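Local coordinates for protein glutathione S-transferase (Burkholderia glumae, PDB 4ISD) that probably transfers glutathione to electrophilic substrates, as glutathione S-transferases do, and holds bound glutathione at a site in each half of a two-chain assembly, at residues L10-G13 with A14-S18; F69-E73 with S74-A78; R105-Q108 with A109-S113. All coordinates share one frame; numbering follows the deposited sequence.

Interaction 1. Residues L10-G13 with A14-S18; sequences LYVG and ADYVS
Gly13 and Tyr16 are the ends of a type I beta turn. It carries the chain out of strand 8-13, the first strand of the thioredoxin-like domain, toward helix 19-31. Tyr16 N donates to Gly13 O at 3.1 Å. The N-H points almost straight at the oxygen (165°). The donor sits well above the carbonyl plane, 56° out of it. Ala14 and Asp15 fill the two corners of the turn. Ala14 CB leans back on the strand end, 3.7 Å from Gly13 C.

A side-chain contact lies beside this bond. Val12 CG2 rests over one face of the Tyr16 ring, nearer its margin than its centre, and is 4.2 Å from Tyr16 CE2. The ring gets there because Tyr16 CG lies beside its own backbone N and anti to the carbonyl carbon (chi1 -72°). The same ring brings its CD1 to 4.0 Å from Gly13 O, the oxygen that closes the turn. Strand and turn thus share a small apolar patch. Val12 also meets Ala21 of helix 19-31 and Ile37 of the neighbouring parallel strand 36-40, while Tyr16 packs on Ile37 and Thr39 of that strand and its ring meets Trp207 in helix 202-212.

A second, looser link spans the loop. Water 1 accepts a weak bond from Gly13 N (3.0 Å) and another from Ser18 N (3.3 Å). It joins the last residue of the strand to the residue just before the helix. The loop ends at Ser18, which touches the bound glutathione. Ser18 is also the N-cap of helix 19-31, and its OG is hydrogen-bonded to the backbone N atoms of Phe20 and Ala21.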
loop_
_atom_site.group_PDB
_atom_site.type_symbol
_atom_site.label_atom_id
_atom_site.label_comp_id
_atom_site.label_asym_id
_atom_site.label_seq_id
_atom_site.Cartn_x
_atom_site.Cartn_y
_atom_site.Cartn_z
ATOM N N LEU A 10 -9.930 7.141 16.196
ATOM C CA LEU A 10 -8.855 6.274 15.736
ATOM C C LEU A 10 -8.834 5.001 16.578
ATOM O O LEU A 10 -8.868 5.050 17.812
ATOM C CB LEU A 10 -7.513 7.017 15.776
ATOM C CG LEU A 10 -6.271 6.342 15.196
ATOM C CD1 LEU A 10 -6.284 6.378 13.680
ATOM C CD2 LEU A 10 -4.999 6.993 15.739
ATOM N N TYR A 11 -8.828 3.866 15.887
ATOM C CA TYR A 11 -8.773 2.547 16.505
ATOM C C TYR A 11 -7.330 2.084 16.426
ATOM O O TYR A 11 -6.726 2.077 15.348
ATOM C CB TYR A 11 -9.713 1.551 15.771
ATOM C CG TYR A 11 -11.183 1.889 15.940
ATOM C CD1 TYR A 11 -11.792 2.857 15.136
ATOM C CD2 TYR A 11 -11.953 1.270 16.924
ATOM C CE1 TYR A 11 -13.124 3.204 15.306
ATOM C CE2 TYR A 11 -13.290 1.606 17.099
ATOM C CZ TYR A 11 -13.873 2.574 16.284
ATOM O OH TYR A 11 -15.205 2.924 16.448
ATOM N N VAL A 12 -6.769 1.721 17.568
ATOM C CA VAL A 12 -5.377 1.278 17.627
ATOM C C VAL A 12 -5.323 0.023 18.485
ATOM O O VAL A 12 -6.305 -0.308 19.151
ATOM C CB VAL A 12 -4.428 2.389 18.209
ATOM C CG1 VAL A 12 -4.418 3.626 17.307
ATOM C CG2 VAL A 12 -4.835 2.779 19.626
ATOM N N GLY A 13 -4.194 -0.682 18.462
ATOM C CA GLY A 13 -4.003 -1.811 19.353
ATOM C C GLY A 13 -3.886 -1.290 20.776
ATOM O O GLY A 13 -3.311 -0.222 20.994
ATOM N N ALA A 14 -4.424 -2.034 21.741
ATOM C CA ALA A 14 -4.446 -1.582 23.134
ATOM C C ALA A 14 -3.051 -1.387 23.721
ATOM O O ALA A 14 -2.896 -0.714 24.745
ATOM C CB ALA A 14 -5.252 -2.540 24.002
ATOM N N ASP A 15 -2.048 -1.975 23.069
ATOM C CA ASP A 15 -0.660 -1.916 23.531
ATOM C C ASP A 15 0.167 -0.789 22.914
ATOM O O ASP A 15 1.329 -0.611 23.267
ATOM C CB ASP A 15 0.040 -3.252 23.291
ATOM C CG ASP A 15 -0.458 -4.334 24.214
ATOM O OD1 ASP A 15 -1.003 -3.989 25.286
ATOM O OD2 ASP A 15 -0.304 -5.527 23.874
ATOM N N TYR A 16 -0.431 -0.047 21.988
ATOM C CA TYR A 16 0.238 1.081 21.339
ATOM C C TYR A 16 1.568 0.686 20.698
ATOM O O TYR A 16 2.479 1.503 20.560
ATOM C CB TYR A 16 0.422 2.235 22.330
ATOM C CG TYR A 16 -0.875 2.937 22.674
ATOM C CD1 TYR A 16 -1.770 2.383 23.579
ATOM C CD2 TYR A 16 -1.207 4.156 22.087
ATOM C CE1 TYR A 16 -2.954 3.023 23.896
ATOM C CE2 TYR A 16 -2.394 4.804 22.397
ATOM C CZ TYR A 16 -3.262 4.232 23.301
ATOM O OH TYR A 16 -4.444 4.867 23.613
ATOM N N VAL A 17 1.664 -0.578 20.308
ATOM C CA VAL A 17 2.892 -1.107 19.739
ATOM C C VAL A 17 2.966 -0.913 18.223
ATOM O O VAL A 17 3.996 -0.473 17.713
ATOM C CB VAL A 17 3.100 -2.590 20.121
ATOM C CG1 VAL A 17 4.326 -3.157 19.426
ATOM C CG2 VAL A 17 3.232 -2.727 21.637
ATOM N N SER A 18 1.874 -1.217 17.516
ATOM C CA SER A 18 1.828 -1.112 16.052
ATOM C C SER A 18 2.570 0.084 15.426
ATOM O O SER A 18 2.327 1.236 15.776
ATOM C CB SER A 18 0.383 -1.108 15.556
ATOM O OG SER A 18 0.333 -0.894 14.150
HETATM O O HOH W 1 -1.205 -0.325 18.062
#

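Interaction 2. Residues F69-E73 with S74-A78; sequences FTLSE and SSAIA. With GSH (glutathione), chain F.
Glu73 joins strand to helix with a positive phi (66°), and it and Ser74 both bind one end of glutathione. Glu73 OE1 accepts from the amino group, GSH N1, at 2.8 Å. Ser74 grips the adjoining carboxylate twice. Its backbone N reaches GSH O12 at 3.0 Å, and its OG donates to GSH O11 at 2.7 Å. Water 2 adds a link, donating to Glu73 OE1 and GSH O11 and accepting from Ser75 N and OG. The Glu73 chain bends at chi2 (-68°), which curls its carboxylate toward the ligand. OE2 forms a salt bridge with Arg60. This is the gamma-glutamyl site of the glutathione transferase N-terminal domain, built where the last strand of the thioredoxin-like sheet meets helix 74-84. Glu73 is the N-cap residue, and Ile77 N closes the first helical turn on Glu73 O at 2.9 Å. On the strand side, Leu71 CD2 lies 4.2 Å from Ile77 CG1 and 3.6 Å from Ala76 O. Leu71 also packs on Ala102 of the second subunit, and Ser72 N is hydrogen-bonded to Gln106 OE1 of that subunit.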
loop_
_atom_site.group_PDB
_atom_site.type_symbol
_atom_site.label_atom_id
_atom_site.label_comp_id
_atom_site.label_asym_id
_atom_site.label_seq_id
_atom_site.Cartn_x
_atom_site.Cartn_y
_atom_site.Cartn_z
ATOM N N PHE A 69 -17.799 7.830 7.941
ATOM C CA PHE A 69 -16.986 7.026 7.056
ATOM C C PHE A 69 -15.918 6.265 7.823
ATOM O O PHE A 69 -15.187 6.850 8.612
ATOM C CB PHE A 69 -16.323 7.980 6.065
ATOM C CG PHE A 69 -15.459 7.308 5.041
ATOM C CD1 PHE A 69 -16.014 6.467 4.095
ATOM C CD2 PHE A 69 -14.085 7.557 5.007
ATOM C CE1 PHE A 69 -15.224 5.863 3.145
ATOM C CE2 PHE A 69 -13.284 6.960 4.056
ATOM C CZ PHE A 69 -13.858 6.113 3.117
ATOM N N THR A 70 -15.803 4.965 7.585
ATOM C CA THR A 70 -14.726 4.208 8.222
ATOM C C THR A 70 -13.733 3.680 7.200
ATOM O O THR A 70 -14.099 3.354 6.068
ATOM C CB THR A 70 -15.248 3.075 9.108
ATOM O OG1 THR A 70 -15.921 2.129 8.289
ATOM C CG2 THR A 70 -16.221 3.620 10.152
ATOM N N LEU A 71 -12.467 3.612 7.607
ATOM C CA LEU A 71 -11.373 3.356 6.681
ATOM C C LEU A 71 -10.205 2.690 7.404
ATOM O O LEU A 71 -9.711 3.223 8.397
ATOM C CB LEU A 71 -10.908 4.680 6.058
ATOM C CG LEU A 71 -9.900 4.552 4.916
ATOM C CD1 LEU A 71 -10.555 3.908 3.713
ATOM C CD2 LEU A 71 -9.306 5.890 4.532
ATOM N N SER A 72 -9.766 1.531 6.908
ATOM C CA SER A 72 -8.558 0.866 7.430
ATOM C C SER A 72 -7.336 1.066 6.514
ATOM O O SER A 72 -7.419 1.801 5.529
ATOM C CB SER A 72 -8.814 -0.621 7.680
ATOM O OG SER A 72 -9.441 -0.826 8.944
ATOM N N GLU A 73 -6.214 0.423 6.845
ATOM C CA GLU A 73 -4.949 0.590 6.109
ATOM C C GLU A 73 -4.394 2.013 6.248
ATOM O O GLU A 73 -4.902 2.966 5.619
ATOM C CB GLU A 73 -5.062 0.202 4.629
ATOM C CG GLU A 73 -5.391 -1.265 4.381
ATOM C CD GLU A 73 -4.256 -2.182 4.794
ATOM O OE1 GLU A 73 -3.123 -1.922 4.342
ATOM O OE2 GLU A 73 -4.493 -3.140 5.578
ATOM N N SER A 74 -3.334 2.123 7.059
ATOM C CA SER A 74 -2.755 3.397 7.469
ATOM C C SER A 74 -2.314 4.293 6.309
ATOM O O SER A 74 -2.480 5.522 6.376
ATOM C CB SER A 74 -1.588 3.165 8.433
ATOM O OG SER A 74 -0.463 2.621 7.772
ATOM N N SER A 75 -1.764 3.697 5.251
ATOM C CA SER A 75 -1.400 4.494 4.082
ATOM C C SER A 75 -2.653 5.102 3.423
ATOM O O SER A 75 -2.657 6.281 3.068
ATOM C CB SER A 75 -0.554 3.692 3.072
ATOM O OG SER A 75 -1.311 2.728 2.347
ATOM N N ALA A 76 -3.713 4.308 3.280
ATOM C CA ALA A 76 -4.970 4.798 2.717
ATOM C C ALA A 76 -5.565 5.914 3.580
ATOM O O ALA A 76 -6.169 6.880 3.071
ATOM C CB ALA A 76 -5.968 3.653 2.564
ATOM N N ILE A 77 -5.396 5.767 4.892
ATOM C CA ILE A 77 -5.761 6.818 5.826
ATOM C C ILE A 77 -4.974 8.111 5.560
ATOM O O ILE A 77 -5.566 9.198 5.494
ATOM C CB ILE A 77 -5.560 6.365 7.287
ATOM C CG1 ILE A 77 -6.509 5.204 7.607
ATOM C CG2 ILE A 77 -5.767 7.543 8.249
ATOM C CD1 ILE A 77 -6.330 4.602 8.998
ATOM N N ALA A 78 -3.653 7.998 5.405
ATOM C CA ALA A 78 -2.823 9.171 5.120
ATOM C C ALA A 78 -3.253 9.886 3.836
ATOM O O ALA A 78 -3.330 11.120 3.806
ATOM C CB ALA A 78 -1.359 8.788 5.045
HETATM N N1 GSH F . -0.823 -2.443 5.818
HETATM C CA1 GSH F . -1.526 -2.318 7.076
HETATM C C1 GSH F . -1.654 -0.891 7.534
HETATM O O11 GSH F . -0.808 -0.008 7.207
HETATM O O12 GSH F . -2.646 -0.578 8.247
HETATM C CB1 GSH F . -0.962 -3.212 8.151
HETATM C CG1 GSH F . -1.886 -3.151 9.378
HETATM C CD1 GSH F . -1.441 -4.210 10.406
HETATM O OE1 GSH F . -0.618 -5.062 10.092
HETATM N N2 GSH F . -1.996 -4.189 11.761
HETATM C CA2 GSH F . -1.608 -5.154 12.765
HETATM C C2 GSH F . -2.784 -5.994 13.158
HETATM O O2 GSH F . -3.909 -5.531 13.181
HETATM C CB2 GSH F . -1.113 -4.465 14.004
HETATM S SG2 GSH F . 0.517 -5.064 14.375
HETATM N N3 GSH F . -2.604 -7.377 13.531
HETATM C CA3 GSH F . -3.783 -8.136 13.895
HETATM C C3 GSH F . -4.020 -9.141 12.805
HETATM O O31 GSH F . -3.538 -8.942 11.653
HETATM O O32 GSH F . -4.690 -10.187 13.048
HETATM O O HOH W 2 -1.612 0.882 4.341
#

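Interaction 3. Residues R105-Q108 with A109-S113; sequences RQLQ and AWIRS
Arg112 keeps CG beside its backbone N (chi1 -73°), runs extended as far as NE, and then turns its guanidinium at chi4 (73°). Gln108 has a like first torsion, and the two side chains run alongside each other in one direction. They are one turn apart on helix 98-113 of the all-helical C-terminal domain. Gln108 O takes two bonds from Arg112. The backbone N comes at 3.1 Å as the usual helical bond. NH1 comes at 3.0 Å from the opposite face of the carbonyl plane, with the oxygen at the edge of the guanidinium and in its plane. The amide and guanidinium planes stand 78° apart, and Arg112 NH1 lies 3.4 Å from Gln108 CB. Asp172 OD2 joins the two ends, accepting from Gln108 NE2 and forming a salt bridge with NH1, while Arg112 NE is hydrogen-bonded to glutathione and NH2 to Ser74, which gives the guanidinium partners on all three nitrogens.

On another side of the helix, Leu107 CD1 meets Ile111 CD1 at 3.9 Å as the two side chains cross at a slant. Leu107 CD1 also reaches the edge of the Trp110 ring, 4.3 Å from CE3. Leu107 packs on Phe173, and Ile111 on Met176, both of helix 168-177. Ala109 faces the second subunit and packs on Glu73 of that chain. One turn on, Ser113 OG donates to Ala109 O at 2.7 Å, from above the carbonyl plane.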
loop_
_atom_site.group_PDB
_atom_site.type_symbol
_atom_site.label_atom_id
_atom_site.label_comp_id
_atom_site.label_asym_id
_atom_site.label_seq_id
_atom_site.Cartn_x
_atom_site.Cartn_y
_atom_site.Cartn_z
ATOM N N ARG A 105 4.853 7.351 -1.824
ATOM C CA ARG A 105 3.887 6.279 -1.982
ATOM C C ARG A 105 4.576 4.933 -2.178
ATOM O O ARG A 105 4.198 3.924 -1.556
ATOM C CB ARG A 105 2.956 6.578 -3.146
ATOM C CG ARG A 105 1.860 7.583 -2.800
ATOM C CD ARG A 105 1.129 7.988 -4.060
ATOM N NE ARG A 105 0.001 8.869 -3.817
ATOM C CZ ARG A 105 -0.431 9.762 -4.699
ATOM N NH1 ARG A 105 0.198 9.897 -5.868
ATOM N NH2 ARG A 105 -1.476 10.529 -4.408
ATOM N N GLN A 106 5.592 4.921 -3.032
ATOM C CA GLN A 106 6.443 3.742 -3.159
ATOM C C GLN A 106 7.056 3.278 -1.830
ATOM O O GLN A 106 7.011 2.091 -1.501
ATOM C CB GLN A 106 7.556 3.993 -4.157
ATOM C CG GLN A 106 8.677 2.983 -4.057
ATOM C CD GLN A 106 9.738 3.211 -5.111
ATOM O OE1 GLN A 106 9.772 2.518 -6.142
ATOM N NE2 GLN A 106 10.608 4.198 -4.868
ATOM N N LEU A 107 7.634 4.205 -1.070
ATOM C CA LEU A 107 8.302 3.826 0.176
ATOM C C LEU A 107 7.305 3.220 1.186
ATOM O O LEU A 107 7.564 2.145 1.750
ATOM C CB LEU A 107 9.085 5.010 0.762
ATOM C CG LEU A 107 9.938 4.863 2.034
ATOM C CD1 LEU A 107 10.856 3.640 1.979
ATOM C CD2 LEU A 107 10.759 6.141 2.280
ATOM N N GLN A 108 6.164 3.890 1.374
ATOM C CA GLN A 108 5.070 3.382 2.223
ATOM C C GLN A 108 4.636 1.957 1.877
ATOM O O GLN A 108 4.489 1.113 2.757
ATOM C CB GLN A 108 3.850 4.310 2.156
ATOM C CG GLN A 108 4.079 5.671 2.804
ATOM C CD GLN A 108 2.804 6.258 3.360
ATOM O OE1 GLN A 108 1.968 6.774 2.608
ATOM N NE2 GLN A 108 2.631 6.167 4.689
ATOM N N ALA A 109 4.427 1.692 0.595
ATOM C CA ALA A 109 3.973 0.374 0.154
ATOM C C ALA A 109 5.065 -0.668 0.346
ATOM O O ALA A 109 4.797 -1.824 0.706
ATOM C CB ALA A 109 3.545 0.419 -1.317
ATOM N N TRP A 110 6.299 -0.261 0.074
ATOM C CA TRP A 110 7.409 -1.185 0.172
ATOM C C TRP A 110 7.509 -1.650 1.609
ATOM O O TRP A 110 7.522 -2.854 1.887
ATOM C CB TRP A 110 8.710 -0.519 -0.255
ATOM C CG TRP A 110 9.846 -1.485 -0.384
ATOM C CD1 TRP A 110 9.767 -2.829 -0.651
ATOM C CD2 TRP A 110 11.237 -1.188 -0.225
ATOM N NE1 TRP A 110 11.030 -3.380 -0.679
ATOM C CE2 TRP A 110 11.946 -2.390 -0.425
ATOM C CE3 TRP A 110 11.947 -0.021 0.040
ATOM C CZ2 TRP A 110 13.339 -2.449 -0.353
ATOM C CZ3 TRP A 110 13.320 -0.085 0.109
ATOM C CH2 TRP A 110 14.006 -1.292 -0.084
ATOM N N ILE A 111 7.555 -0.677 2.517
ATOM C CA ILE A 111 7.638 -0.951 3.945
ATOM C C ILE A 111 6.540 -1.919 4.376
ATOM O O ILE A 111 6.795 -2.919 5.045
ATOM C CB ILE A 111 7.549 0.359 4.741
ATOM C CG1 ILE A 111 8.867 1.123 4.606
ATOM C CG2 ILE A 111 7.217 0.081 6.196
ATOM C CD1 ILE A 111 8.800 2.536 5.091
ATOM N N ARG A 112 5.321 -1.646 3.935
ATOM C CA ARG A 112 4.180 -2.427 4.353
ATOM C C ARG A 112 4.080 -3.813 3.706
ATOM O O ARG A 112 3.246 -4.622 4.132
ATOM C CB ARG A 112 2.911 -1.637 4.048
ATOM C CG ARG A 112 2.673 -0.458 4.971
ATOM C CD ARG A 112 1.628 0.496 4.430
ATOM N NE ARG A 112 1.345 1.555 5.389
ATOM C CZ ARG A 112 2.172 2.566 5.668
ATOM N NH1 ARG A 112 3.358 2.665 5.053
ATOM N NH2 ARG A 112 1.814 3.480 6.571
ATOM N N SER A 113 4.895 -4.100 2.682
ATOM C CA SER A 113 4.735 -5.361 1.935
ATOM C C SER A 113 6.020 -6.178 1.730
ATOM O O SER A 113 6.015 -7.182 1.014
ATOM C CB SER A 113 4.112 -5.092 0.565
ATOM O OG SER A 113 4.996 -4.324 -0.237
#

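How the interactions relate
All three interactions supply residues to one glutathione pocket: Ser18 from interaction 1, Glu73 and Ser74 from interaction 2, and Arg112 from interaction 3. The strands of interactions 1 and 2 lie in the same sheet. The centres of these two contacts are about 14 Å apart, and their nearest atoms about 5 Å, without touching. Interactions 2 and 3 meet directly across the two domains, where Ser74 OG and Arg112 NH2 are 2.7 Å apart and Ser75 CB packs 3.7 Å from Arg112 NE. Interactions 1 and 3 stay about 9 Å apart at their nearest atoms. The dimer adds a further tie, because Ser113 OG of the second subunit is weakly hydrogen-bonded to this glutathione.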